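Local coordinates for protein fructosamine deglycase FrlB (Bacillus subtilis, PDB 3EUA) that converts fructosamine 6-phosphates into glucose 6-phosphate and a free amino acid, working as a homooctamer with two SIS domains per chain, at residues 14-19 and 142-147; 29-34 and 78-83; 103-108 and 121-126. One frame throughout, in Å; residues are numbered along the deposited sequence.

Interaction 1. Residues 14-19 and 142-147; sequences QAFLQD and YQIVFG
Leu17 and Phe16 of helix 11-20 reach across to Gly147 and Ile144 of helix 137-153, packing two helices of the first SIS domain, a fold with a parallel five-stranded sheet flanked by helices. The two segments run nearly parallel, with an angle of 18° between their directions and axes 10.3 Å apart at closest approach. Such a wide spacing needs long apolar side chains to bridge it, and only 158 Å² of surface is buried.

Van der Waals packing carries the whole contact. Phe16 holds CG anti to its backbone N (chi1 163°), and the CE2 corner of its ring meets the CG2 methyl of Ile144 at 4.0 Å, the two side chains crossing at about a right angle. Both also touch Ile105 of strand 103-108, so this pair packs across the helices and onto the strand. Branching suits Ile144 here: CG2 turns to Phe16 while the CG1-CD1 branch reaches the strand.

Polar groups are settled by other partners. The buried amide of Gln143 accepts a hydrogen bond at OE1 from Asn10 N, which satisfies it and ties helix 137-153 to the start of the chain. Asp19 OD2 is probably hydrogen-bonded to Tyr121 OH of strand 121-124.

Backbone contact is made where a residue lacks a side chain. Gly147 sits opposite Leu17, their CA atoms 6.6 Å apart, and a CB there would point into the leucine and collide with CD1. Both branches of Leu17 therefore lie against bare main chain: CD1 is 3.8 Å from Gly147 CA, and CD2 is 3.4 Å from Gly147 C.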
loop_
_atom_site.group_PDB
_atom_site.type_symbol
_atom_site.label_atom_id
_atom_site.label_comp_id
_atom_site.label_asym_id
_atom_site.label_seq_id
_atom_site.Cartn_x
_atom_site.Cartn_y
_atom_site.Cartn_z
ATOM N N GLN A 14 27.323 9.626 8.299
ATOM C CA GLN A 14 28.397 10.260 7.527
ATOM C C GLN A 14 29.376 9.245 6.974
ATOM O O GLN A 14 29.797 9.370 5.846
ATOM C CB GLN A 14 29.175 11.272 8.363
ATOM C CG GLN A 14 28.366 12.508 8.844
ATOM C CD GLN A 14 29.263 13.523 9.535
ATOM O OE1 GLN A 14 30.387 13.764 9.091
ATOM N NE2 GLN A 14 28.775 14.125 10.609
ATOM N N ALA A 15 29.761 8.255 7.780
ATOM C CA ALA A 15 30.695 7.208 7.332
ATOM C C ALA A 15 30.080 6.445 6.177
ATOM O O ALA A 15 30.734 6.201 5.166
ATOM C CB ALA A 15 31.033 6.268 8.461
ATOM N N PHE A 16 28.820 6.066 6.324
ATOM C CA PHE A 16 28.106 5.380 5.234
ATOM C C PHE A 16 28.125 6.220 3.940
ATOM O O PHE A 16 28.450 5.705 2.861
ATOM C CB PHE A 16 26.682 5.056 5.672
ATOM C CG PHE A 16 25.747 4.733 4.545
ATOM C CD1 PHE A 16 25.719 3.471 3.992
ATOM C CD2 PHE A 16 24.842 5.688 4.092
ATOM C CE1 PHE A 16 24.822 3.174 2.962
ATOM C CE2 PHE A 16 23.941 5.398 3.078
ATOM C CZ PHE A 16 23.935 4.139 2.506
ATOM N N LEU A 17 27.806 7.515 4.039
ATOM C CA LEU A 17 27.795 8.377 2.856
ATOM C C LEU A 17 29.185 8.526 2.226
ATOM O O LEU A 17 29.323 8.601 1.003
ATOM C CB LEU A 17 27.190 9.744 3.169
ATOM C CG LEU A 17 25.706 9.749 3.580
ATOM C CD1 LEU A 17 25.293 11.143 4.039
ATOM C CD2 LEU A 17 24.815 9.240 2.447
ATOM N N GLN A 18 30.220 8.568 3.061
ATOM C CA GLN A 18 31.592 8.633 2.561
ATOM C C GLN A 18 31.873 7.391 1.732
ATOM O O GLN A 18 32.398 7.482 0.628
ATOM C CB GLN A 18 32.607 8.711 3.712
ATOM C CG GLN A 18 32.641 10.016 4.492
ATOM C CD GLN A 18 33.566 9.979 5.754
ATOM O OE1 GLN A 18 34.584 9.278 5.776
ATOM N NE2 GLN A 18 33.216 10.761 6.781
ATOM N N ASP A 19 31.524 6.224 2.265
ATOM C CA ASP A 19 31.757 4.965 1.559
ATOM C C ASP A 19 30.864 4.797 0.331
ATOM O O ASP A 19 31.215 4.105 -0.623
ATOM C CB ASP A 19 31.529 3.768 2.485
ATOM C CG ASP A 19 32.548 3.686 3.616
ATOM O OD1 ASP A 19 33.558 4.437 3.636
ATOM O OD2 ASP A 19 32.327 2.838 4.504
ATOM N N TYR A 142 15.837 10.402 7.021
ATOM C CA TYR A 142 16.040 11.456 6.034
ATOM C C TYR A 142 17.528 11.840 5.838
ATOM O O TYR A 142 17.939 12.200 4.738
ATOM C CB TYR A 142 15.189 12.706 6.322
ATOM C CG TYR A 142 13.768 12.693 5.793
ATOM C CD1 TYR A 142 13.334 11.767 4.823
ATOM C CD2 TYR A 142 12.924 13.771 6.063
ATOM C CE1 TYR A 142 12.044 11.830 4.282
ATOM C CE2 TYR A 142 11.614 13.851 5.517
ATOM C CZ TYR A 142 11.189 12.871 4.648
ATOM O OH TYR A 142 9.946 12.944 4.108
ATOM N N GLN A 143 18.340 11.795 6.882
ATOM C CA GLN A 143 19.776 12.035 6.697
ATOM C C GLN A 143 20.327 11.032 5.666
ATOM O O GLN A 143 21.070 11.397 4.725
ATOM C CB GLN A 143 20.527 11.894 8.023
ATOM C CG GLN A 143 20.180 12.906 9.115
ATOM C CD GLN A 143 20.885 12.600 10.431
ATOM O OE1 GLN A 143 22.024 12.158 10.432
ATOM N NE2 GLN A 143 20.219 12.864 11.555
ATOM N N ILE A 144 19.941 9.765 5.832
ATOM C CA ILE A 144 20.347 8.698 4.920
ATOM C C ILE A 144 19.795 8.912 3.502
ATOM O O ILE A 144 20.526 8.828 2.497
ATOM C CB ILE A 144 19.854 7.312 5.414
ATOM C CG1 ILE A 144 20.458 6.986 6.801
ATOM C CG2 ILE A 144 20.221 6.232 4.396
ATOM C CD1 ILE A 144 19.941 5.685 7.514
ATOM N N VAL A 145 18.487 9.168 3.426
ATOM C CA VAL A 145 17.787 9.322 2.145
ATOM C C VAL A 145 18.282 10.530 1.341
ATOM O O VAL A 145 18.702 10.373 0.194
ATOM C CB VAL A 145 16.258 9.356 2.369
ATOM C CG1 VAL A 145 15.476 9.805 1.140
ATOM C CG2 VAL A 145 15.817 7.977 2.821
ATOM N N PHE A 146 18.271 11.716 1.935
ATOM C CA PHE A 146 18.753 12.906 1.210
ATOM C C PHE A 146 20.245 12.853 0.966
ATOM O O PHE A 146 20.730 13.364 -0.045
ATOM C CB PHE A 146 18.382 14.204 1.916
ATOM C CG PHE A 146 16.917 14.564 1.765
ATOM C CD1 PHE A 146 16.473 15.289 0.670
ATOM C CD2 PHE A 146 15.995 14.160 2.704
ATOM C CE1 PHE A 146 15.119 15.586 0.527
ATOM C CE2 PHE A 146 14.661 14.464 2.567
ATOM C CZ PHE A 146 14.229 15.175 1.473
ATOM N N GLY A 147 20.966 12.235 1.894
ATOM C CA GLY A 147 22.404 12.051 1.744
ATOM C C GLY A 147 22.708 11.157 0.555
ATOM O O GLY A 147 23.606 11.456 -0.197
#

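Interaction 2. Residues 29-34 and 78-83; sequences FFVACG and VILCSH
Val31 and Val78 meet methyl to methyl, CG2 of the first 3.7 Å from CG1 of the second, their side chains crossing at a slant. In Val78, CG1 is anti to the backbone N (chi1 -180°) and faces Val31, while CG2, beside the N, meets Phe29 CB at 3.9 Å. The Phe29 ring itself leads off toward Pro69 and Leu72. Val31 also has Leu80 alongside, pointing the same way, with CD2 of the leucine 4.0 Å from Val31 CB. Beta-branched valines suit these extended positions. Helix 88-99 covers this face, with Ala93 on Val31 and Leu80 and Ala97 on Val78.

These are adjacent parallel strands, 27-32 and 76-82, in the middle of the five-stranded sheet of an SIS domain. Two hydrogen bonds join the segments: Ile79 N gives to Phe29 O, and Val31 N to Ile79 O at 2.9 Å, practically straight at 179°. A further backbone bond links Phe29 to Leu77.

On the other face, Phe30 and Ile79 lie side by side. With CG1 beside the backbone N and chi2 extended at 173°, Ile79 carries CD1 out to 3.8 Å from Phe30 CE1. Small residues follow toward the C-terminal ends, where Ala32 CB lies 3.4 Å from Cys81 O. Beyond them Gly34 is the N-cap of the following helix; its positive phi favours glycine, and its N is hydrogen-bonded to Glu231 OE2 of the second subunit.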
loop_
_atom_site.group_PDB
_atom_site.type_symbol
_atom_site.label_atom_id
_atom_site.label_comp_id
_atom_site.label_asym_id
_atom_site.label_seq_id
_atom_site.Cartn_x
_atom_site.Cartn_y
_atom_site.Cartn_z
ATOM N N PHE A 29 15.587 -0.333 -1.567
ATOM C CA PHE A 29 14.500 -1.102 -0.959
ATOM C C PHE A 29 14.319 -0.629 0.470
ATOM O O PHE A 29 15.269 -0.611 1.198
ATOM C CB PHE A 29 14.791 -2.620 -0.964
ATOM C CG PHE A 29 14.807 -3.239 -2.339
ATOM C CD1 PHE A 29 13.646 -3.712 -2.924
ATOM C CD2 PHE A 29 15.977 -3.335 -3.063
ATOM C CE1 PHE A 29 13.645 -4.255 -4.220
ATOM C CE2 PHE A 29 15.976 -3.900 -4.342
ATOM C CZ PHE A 29 14.816 -4.376 -4.905
ATOM N N PHE A 30 13.111 -0.183 0.827
ATOM C CA PHE A 30 12.745 0.230 2.179
ATOM C C PHE A 30 12.076 -0.976 2.850
ATOM O O PHE A 30 10.963 -1.343 2.501
ATOM C CB PHE A 30 11.789 1.393 2.113
ATOM C CG PHE A 30 12.398 2.613 1.519
ATOM C CD1 PHE A 30 13.303 3.386 2.274
ATOM C CD2 PHE A 30 12.075 3.008 0.223
ATOM C CE1 PHE A 30 13.852 4.548 1.732
ATOM C CE2 PHE A 30 12.630 4.126 -0.331
ATOM C CZ PHE A 30 13.518 4.909 0.438
ATOM N N VAL A 31 12.761 -1.594 3.793
ATOM C CA VAL A 31 12.280 -2.847 4.392
ATOM C C VAL A 31 12.196 -2.834 5.905
ATOM O O VAL A 31 13.201 -2.669 6.616
ATOM C CB VAL A 31 13.212 -4.016 3.948
ATOM C CG1 VAL A 31 12.669 -5.349 4.394
ATOM C CG2 VAL A 31 13.398 -4.032 2.422
ATOM N N ALA A 32 11.000 -3.053 6.419
ATOM C CA ALA A 32 10.783 -3.067 7.869
ATOM C C ALA A 32 9.405 -3.641 8.123
ATOM O O ALA A 32 8.731 -4.039 7.172
ATOM C CB ALA A 32 10.886 -1.647 8.429
ATOM N N CYS A 33 8.975 -3.645 9.390
ATOM C CA CYS A 33 7.661 -4.107 9.758
ATOM C C CYS A 33 6.845 -3.088 10.549
ATOM O O CYS A 33 7.381 -2.354 11.376
ATOM C CB CYS A 33 7.736 -5.378 10.611
ATOM S SG CYS A 33 8.493 -6.790 9.777
ATOM N N GLY A 34 5.546 -3.085 10.287
ATOM C CA GLY A 34 4.581 -2.238 10.975
ATOM C C GLY A 34 4.958 -0.775 11.070
ATOM O O GLY A 34 5.169 -0.131 10.053
ATOM N N VAL A 78 19.601 -1.483 0.573
ATOM C CA VAL A 78 18.430 -1.876 1.360
ATOM C C VAL A 78 18.516 -1.131 2.693
ATOM O O VAL A 78 19.508 -1.214 3.389
ATOM C CB VAL A 78 18.330 -3.397 1.507
ATOM C CG1 VAL A 78 17.109 -3.796 2.327
ATOM C CG2 VAL A 78 18.253 -4.065 0.117
ATOM N N ILE A 79 17.485 -0.364 3.009
ATOM C CA ILE A 79 17.436 0.397 4.228
ATOM C C ILE A 79 16.426 -0.302 5.125
ATOM O O ILE A 79 15.256 -0.462 4.727
ATOM C CB ILE A 79 16.979 1.848 3.988
ATOM C CG1 ILE A 79 17.950 2.592 3.069
ATOM C CG2 ILE A 79 16.861 2.602 5.336
ATOM C CD1 ILE A 79 17.486 3.952 2.655
ATOM N N LEU A 80 16.888 -0.742 6.298
ATOM C CA LEU A 80 16.040 -1.447 7.254
ATOM C C LEU A 80 15.907 -0.684 8.573
ATOM O O LEU A 80 16.762 0.143 8.932
ATOM C CB LEU A 80 16.549 -2.876 7.505
ATOM C CG LEU A 80 16.815 -3.700 6.240
ATOM C CD1 LEU A 80 18.336 -3.790 5.919
ATOM C CD2 LEU A 80 16.220 -5.062 6.394
ATOM N N CYS A 81 14.825 -0.952 9.289
ATOM C CA CYS A 81 14.609 -0.319 10.574
ATOM C C CYS A 81 13.875 -1.252 11.526
ATOM O O CYS A 81 12.934 -1.943 11.126
ATOM C CB CYS A 81 13.817 0.965 10.400
ATOM S SG CYS A 81 13.613 1.833 11.961
ATOM N N SER A 82 14.325 -1.262 12.772
ATOM C CA SER A 82 13.724 -2.014 13.863
ATOM C C SER A 82 14.127 -1.311 15.135
ATOM O O SER A 82 15.318 -1.192 15.411
ATOM C CB SER A 82 14.230 -3.455 13.931
ATOM O OG SER A 82 13.701 -4.115 15.091
ATOM N N HIS A 83 13.168 -0.938 15.958
ATOM C CA HIS A 83 13.484 -0.230 17.174
ATOM C C HIS A 83 14.358 -1.054 18.116
ATOM O O HIS A 83 15.472 -0.689 18.465
ATOM C CB HIS A 83 12.178 0.165 17.830
ATOM C CG HIS A 83 12.368 1.028 19.019
ATOM N ND1 HIS A 83 12.648 2.370 18.910
ATOM C CD2 HIS A 83 12.379 0.741 20.335
ATOM C CE1 HIS A 83 12.779 2.880 20.117
ATOM N NE2 HIS A 83 12.624 1.914 21.001
#

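Interaction 3. Residues 103-108 and 121-126; sequences LTIAMT and YVAQYD
Tyr121 opens the pairing with Thr104, its backbone N giving a hydrogen bond to Thr104 O. Four more backbone bonds follow, donated in turn by Ala106, Ala123, Thr108 and Tyr125. The central one, Ala123 N to Ala106 O, is 2.9 Å and runs nearly along the C=O axis. Toward the end they lengthen and bend, and Tyr125 N reaches Thr108 O at 3.2 Å with an angle of 142° at the hydrogen. Alpha hydrogens add close CH···O contacts, as from Met107 CA to Ala123 O at 3.2 Å.

Strands 103-108 and 121-124 are the two arms of a beta-alpha-beta unit, joined through helix 114-118, and the second of them is an outermost strand of the chain's parallel sheet.

Apolar packing favours the face that carries Ile105, Met107, Tyr121 and Ala123. The Tyr121 ring is met at its edge by Leu103 CD1, 3.5 Å from CE1, while Thr104 O lies in the ring plane. Ile105 CG1 comes within 4.0 Å of Tyr121 CB, the side chains crossing at about a right angle. Ala123, a small residue, packs against Val13 of helix 11-20. Selenomethionine Met107 bends at chi3 (60°), which sets its CE methyl 4.0 Å from Tyr125 CD2. On the other face, Thr108 CG2 meets Val122 CG1.

Polar ends find partners beyond the two strands. Tyr125 OH bonds to His83 ND1, so this tyrosine combines an apolar ring with a polar tip. Thr108 OG1 accepts from Lys110 N and has two carbonyls, Ser82 O and His83 O, as its other partners.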
loop_
_atom_site.group_PDB
_atom_site.type_symbol
_atom_site.label_atom_id
_atom_site.label_comp_id
_atom_site.label_asym_id
_atom_site.label_seq_id
_atom_site.Cartn_x
_atom_site.Cartn_y
_atom_site.Cartn_z
ATOM N N LEU A 103 23.943 -3.644 -0.551
ATOM C CA LEU A 103 24.495 -2.762 0.454
ATOM C C LEU A 103 23.358 -2.589 1.459
ATOM O O LEU A 103 22.237 -2.251 1.073
ATOM C CB LEU A 103 24.872 -1.415 -0.161
ATOM C CG LEU A 103 25.372 -0.298 0.758
ATOM C CD1 LEU A 103 26.640 -0.710 1.489
ATOM C CD2 LEU A 103 25.588 0.962 -0.088
ATOM N N THR A 104 23.630 -2.845 2.735
ATOM C CA THR A 104 22.609 -2.762 3.767
ATOM C C THR A 104 22.934 -1.782 4.866
ATOM O O THR A 104 24.055 -1.745 5.371
ATOM C CB THR A 104 22.367 -4.155 4.445
ATOM O OG1 THR A 104 23.593 -4.690 4.935
ATOM C CG2 THR A 104 21.755 -5.126 3.466
ATOM N N ILE A 105 21.928 -0.997 5.236
ATOM C CA ILE A 105 22.058 -0.063 6.324
ATOM C C ILE A 105 20.818 -0.237 7.199
ATOM O O ILE A 105 19.705 -0.184 6.702
ATOM C CB ILE A 105 22.206 1.383 5.842
ATOM C CG1 ILE A 105 22.325 2.297 7.066
ATOM C CG2 ILE A 105 21.009 1.752 4.935
ATOM C CD1 ILE A 105 22.911 3.690 6.818
ATOM N N ALA A 106 21.032 -0.469 8.493
ATOM C CA ALA A 106 19.967 -0.657 9.427
ATOM C C ALA A 106 19.924 0.468 10.434
ATOM O O ALA A 106 20.976 0.909 10.914
ATOM C CB ALA A 106 20.169 -2.012 10.162
HETATM N N MSE A 107 18.707 0.952 10.700
HETATM C CA MSE A 107 18.456 1.923 11.721
HETATM C C MSE A 107 17.882 1.172 12.923
HETATM O O MSE A 107 17.094 0.234 12.750
HETATM C CB MSE A 107 17.443 2.928 11.259
HETATM C CG MSE A 107 17.846 3.663 10.032
HETATM SE SE MSE A 107 16.399 4.866 9.540
HETATM C CE MSE A 107 16.408 5.775 11.010
ATOM N N THR A 108 18.289 1.543 14.137
ATOM C CA THR A 108 17.780 0.916 15.313
ATOM C C THR A 108 18.040 1.801 16.531
ATOM O O THR A 108 18.822 2.739 16.469
ATOM C CB THR A 108 18.439 -0.463 15.472
ATOM O OG1 THR A 108 17.843 -1.156 16.569
ATOM C CG2 THR A 108 19.994 -0.345 15.654
ATOM N N TYR A 121 26.019 -1.577 7.613
ATOM C CA TYR A 121 26.111 -0.267 8.245
ATOM C C TYR A 121 24.955 -0.131 9.235
ATOM O O TYR A 121 23.864 -0.630 8.979
ATOM C CB TYR A 121 26.037 0.855 7.198
ATOM C CG TYR A 121 27.259 0.960 6.309
ATOM C CD1 TYR A 121 27.344 0.232 5.123
ATOM C CD2 TYR A 121 28.334 1.787 6.660
ATOM C CE1 TYR A 121 28.438 0.328 4.316
ATOM C CE2 TYR A 121 29.457 1.863 5.857
ATOM C CZ TYR A 121 29.485 1.139 4.684
ATOM O OH TYR A 121 30.574 1.197 3.862
ATOM N N VAL A 122 25.210 0.532 10.359
ATOM C CA VAL A 122 24.225 0.736 11.394
ATOM C C VAL A 122 24.169 2.195 11.780
ATOM O O VAL A 122 25.191 2.803 12.017
ATOM C CB VAL A 122 24.553 -0.072 12.666
ATOM C CG1 VAL A 122 23.512 0.231 13.766
ATOM C CG2 VAL A 122 24.587 -1.570 12.362
ATOM N N ALA A 123 22.962 2.748 11.845
ATOM C CA ALA A 123 22.752 4.126 12.227
ATOM C C ALA A 123 21.740 4.133 13.363
ATOM O O ALA A 123 20.628 3.677 13.210
ATOM C CB ALA A 123 22.229 4.905 11.032
ATOM N N GLN A 124 22.104 4.635 14.508
ATOM C CA GLN A 124 21.152 4.626 15.569
ATOM C C GLN A 124 20.370 5.908 15.524
ATOM O O GLN A 124 20.750 6.875 14.856
ATOM C CB GLN A 124 21.838 4.586 16.902
ATOM C CG GLN A 124 22.817 3.486 17.136
ATOM C CD GLN A 124 23.556 3.786 18.431
ATOM O OE1 GLN A 124 22.939 4.192 19.425
ATOM N NE2 GLN A 124 24.859 3.642 18.415
ATOM N N TYR A 125 19.275 5.916 16.255
ATOM C CA TYR A 125 18.470 7.117 16.378
ATOM C C TYR A 125 18.100 7.279 17.830
ATOM O O TYR A 125 18.188 6.314 18.602
ATOM C CB TYR A 125 17.240 7.010 15.477
ATOM C CG TYR A 125 16.247 5.870 15.726
ATOM C CD1 TYR A 125 15.291 5.955 16.735
ATOM C CD2 TYR A 125 16.201 4.769 14.880
ATOM C CE1 TYR A 125 14.379 4.954 16.943
ATOM C CE2 TYR A 125 15.266 3.744 15.070
ATOM C CZ TYR A 125 14.354 3.840 16.085
ATOM O OH TYR A 125 13.423 2.857 16.276
ATOM N N ASP A 126 17.734 8.493 18.206
ATOM C CA ASP A 126 17.360 8.758 19.577
ATOM C C ASP A 126 15.844 8.680 19.696
ATOM O O ASP A 126 15.107 8.862 18.725
ATOM C CB ASP A 126 18.008 10.020 20.082
ATOM C CG ASP A 126 19.488 9.802 20.359
ATOM O OD1 ASP A 126 19.933 8.624 20.379
ATOM O OD2 ASP A 126 20.201 10.767 20.626
#

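How the interactions relate
From the N terminus, helix 11-20 leads into strand 27-32, and interaction 1 waits until helix 137-153 to close the longest loop. Interactions 2 and 3 both fall within that span, in series: strand 76-82 pairs back with 27-32, closing the first inner loop, before 103-108 opens the second, which 121-124 closes. Strands 76-82 and 103-108 are neighbours, so Leu80 O to Met107 N, 2.8 Å, probably a hydrogen bond, joins the two inner contacts into one sheet. The helices of interaction 1 cover one face of this sheet, that of Ile79 and Ile105: Phe16 meets Tyr121 of interaction 3 ring edge to face, and Ile144 CG2 packs on Ile79 CD1 of interaction 2.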